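Local coordinates for 14 kDa fatty acid-binding protein (Schistosoma mansoni, PDB 1VYF) that binds long-chain fatty acids such as oleic and arachidonic acid inside a beta-barrel and may take part in their transport, at residues Val21-Gly26 with Ala30-Gly35. Sequence-based numbering, arbitrary orientation. Where two conformers were deposited one is given.
Sequences VMSKLG and ATRQIG. With OLA (oleic acid), chain B.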
loop_
_atom_site.group_PDB
_atom_site.type_symbol
_atom_site.label_atom_id
_atom_site.label_comp_id
_atom_site.label_asym_id
_atom_site.label_seq_id
_atom_site.Cartn_x
_atom_site.Cartn_y
_atom_site.Cartn_z
ATOM N N VAL A 21 -9.804 -9.010 4.126
ATOM C CA VAL A 21 -8.370 -9.022 4.459
ATOM C C VAL A 21 -8.103 -8.366 5.779
ATOM O O VAL A 21 -7.271 -8.856 6.533
ATOM C CB VAL A 21 -7.351 -8.501 3.375
ATOM C CG1 VAL A 21 -7.797 -8.695 1.958
ATOM C CG2 VAL A 21 -6.802 -7.103 3.691
ATOM N N MET A 22 -8.806 -7.305 6.128
ATOM C CA MET A 22 -8.499 -6.753 7.453
ATOM C C MET A 22 -9.059 -7.560 8.572
ATOM O O MET A 22 -8.569 -7.466 9.662
ATOM C CB MET A 22 -8.720 -5.264 7.639
ATOM C CG MET A 22 -9.485 -4.643 6.662
ATOM S SD MET A 22 -11.045 -4.931 7.213
ATOM C CE MET A 22 -11.682 -3.147 6.654
ATOM N N SER A 23 -10.168 -8.231 8.293
ATOM C CA SER A 23 -10.788 -9.122 9.242
ATOM C C SER A 23 -9.787 -10.221 9.574
ATOM O O SER A 23 -9.549 -10.538 10.755
ATOM C CB SER A 23 -12.072 -9.705 8.641
ATOM O OG SER A 23 -12.797 -10.378 9.654
ATOM N N LYS A 24 -9.193 -10.784 8.527
ATOM C CA LYS A 24 -8.163 -11.811 8.656
ATOM C C LYS A 24 -6.914 -11.335 9.411
ATOM O O LYS A 24 -6.337 -12.088 10.193
ATOM C CB LYS A 24 -7.791 -12.347 7.268
ATOM C CG LYS A 24 -6.738 -13.453 7.281
ATOM C CD LYS A 24 -6.719 -14.217 5.971
ATOM C CE LYS A 24 -5.755 -15.401 6.030
ATOM N NZ LYS A 24 -6.397 -16.581 6.667
ATOM N N LEU A 25 -6.520 -10.082 9.192
ATOM C CA LEU A 25 -5.378 -9.461 9.865
ATOM C C LEU A 25 -5.595 -9.148 11.339
ATOM O O LEU A 25 -4.647 -8.727 12.033
ATOM C CB LEU A 25 -4.982 -8.158 9.144
ATOM C CG LEU A 25 -4.378 -8.349 7.760
ATOM C CD1 LEU A 25 -4.205 -6.995 7.045
ATOM C CD2 LEU A 25 -3.069 -9.111 7.828
ATOM N N GLY A 26 -6.839 -9.275 11.785
ATOM C CA GLY A 26 -7.216 -9.052 13.165
ATOM C C GLY A 26 -7.488 -7.595 13.496
ATOM O O GLY A 26 -7.473 -7.235 14.689
ATOM N N ALA A 30 -13.680 -1.137 14.829
ATOM C CA ALA A 30 -13.807 0.297 14.565
ATOM C C ALA A 30 -12.824 0.787 13.494
ATOM O O ALA A 30 -13.176 1.620 12.668
ATOM C CB ALA A 30 -13.650 1.126 15.865
ATOM N N THR A 31 -11.588 0.289 13.509
ATOM C CA THR A 31 -10.626 0.648 12.472
ATOM C C THR A 31 -11.020 0.033 11.115
ATOM O O THR A 31 -10.763 0.633 10.059
ATOM C CB THR A 31 -9.199 0.230 12.845
ATOM O OG1 THR A 31 -8.799 0.932 14.027
ATOM C CG2 THR A 31 -8.221 0.707 11.768
ATOM N N ARG A 32 -11.611 -1.158 11.150
ATOM C CA ARG A 32 -12.111 -1.811 9.939
ATOM C C ARG A 32 -13.169 -0.932 9.281
ATOM O O ARG A 32 -13.135 -0.719 8.051
ATOM C CB ARG A 32 -12.667 -3.208 10.244
ATOM C CG ARG A 32 -11.624 -4.271 10.191
ATOM C CD ARG A 32 -12.055 -5.632 10.726
ATOM N NE ARG A 32 -13.154 -6.179 9.935
ATOM C CZ ARG A 32 -14.152 -6.892 10.440
ATOM N NH1 ARG A 32 -14.188 -7.190 11.730
ATOM N NH2 ARG A 32 -15.117 -7.334 9.644
ATOM N N GLN A 33 -14.075 -0.364 10.081
ATOM C CA GLN A 33 -15.140 0.460 9.506
ATOM C C GLN A 33 -14.558 1.699 8.831
ATOM O O GLN A 33 -15.015 2.077 7.741
ATOM C CB GLN A 33 -16.206 0.882 10.527
ATOM C CG GLN A 33 -17.015 -0.272 11.203
ATOM C CD GLN A 33 -17.296 -1.495 10.319
ATOM O OE1 GLN A 33 -18.169 -1.457 9.453
ATOM N NE2 GLN A 33 -16.565 -2.575 10.545
ATOM N N ILE A 34 -13.589 2.347 9.487
ATOM C CA ILE A 34 -12.837 3.457 8.896
ATOM C C ILE A 34 -12.156 3.012 7.604
ATOM O O ILE A 34 -12.262 3.702 6.588
ATOM C CB ILE A 34 -11.788 4.065 9.896
ATOM C CG1 ILE A 34 -12.494 4.736 11.080
ATOM C CG2 ILE A 34 -10.881 5.117 9.211
ATOM C CD1 ILE A 34 -11.606 4.831 12.329
ATOM N N GLY A 35 -11.501 1.860 7.625
ATOM C CA GLY A 35 -10.836 1.300 6.449
ATOM C C GLY A 35 -11.767 0.977 5.286
ATOM O O GLY A 35 -11.345 1.052 4.110
HETATM C C1 OLA B . -3.573 0.084 -0.108
HETATM O O1 OLA B . -2.578 0.734 -0.387
HETATM O O2 OLA B . -4.696 0.490 -0.681
HETATM C C2 OLA B . -3.626 -1.168 0.767
HETATM C C3 OLA B . -2.636 -1.313 1.935
HETATM C C4 OLA B . -3.323 -1.724 3.266
HETATM C C5 OLA B . -2.869 -3.045 3.903
HETATM C C6 OLA B . -3.904 -3.641 4.868
HETATM C C7 OLA B . -3.836 -3.122 6.298
HETATM C C8 OLA B . -4.690 -1.879 6.529
HETATM C C9 OLA B . -5.702 -2.073 7.634
HETATM C C10 OLA B . -6.634 -1.157 7.940
HETATM C C11 OLA B . -6.793 0.162 7.212
HETATM C C12 OLA B . -7.015 1.329 8.176
HETATM C C13 OLA B . -7.498 2.608 7.476
HETATM C C14 OLA B . -6.437 3.315 6.625
HETATM C C15 OLA B . -6.485 2.922 5.143
HETATM C C16 OLA B . -5.173 3.259 4.425
HETATM C C17 OLA B . -4.529 2.042 3.753
HETATM C C18 OLA B . -5.032 1.912 2.336
#
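Met22 lies across the aliphatic part of Arg32, and this pair carries most of the contact between the two helices. Met22 is in one of two conformers, so the detailed fit is doubtful: chi1 is near-eclipsed (15°), and SD lies 3.1 Å from CG of Arg32, a sign of strain or imprecise placement. The Met22 chain, long, unbranched and bent at chi2 (85°), sends its thioether over to the second helix. The charged end of Arg32 turns outward past Ser23, whose OG stands over one guanidinium face, 3.8 Å from CZ of Arg32, in van der Waals contact. Arginine suits the place because its methylenes pack on Met22 while its guanidinium forms a salt bridge through NH2 with Asp19, one turn before Ser23 on helix 18-24. Gly35, without a side chain, lets the oleate come close, its CA 3.7 Å from C13 of the ligand; Thr31 and Leu25 add methyl groups. Gly26 leaves helical geometry in a Schellman motif, its positive phi (85°) being easy for glycine. Together helices 18-24 and 29-35 form the helix-turn-helix lid of the fatty acid-binding fold, with Val21 and Leu25 seating the first helix on strands 115-122 and 125-133.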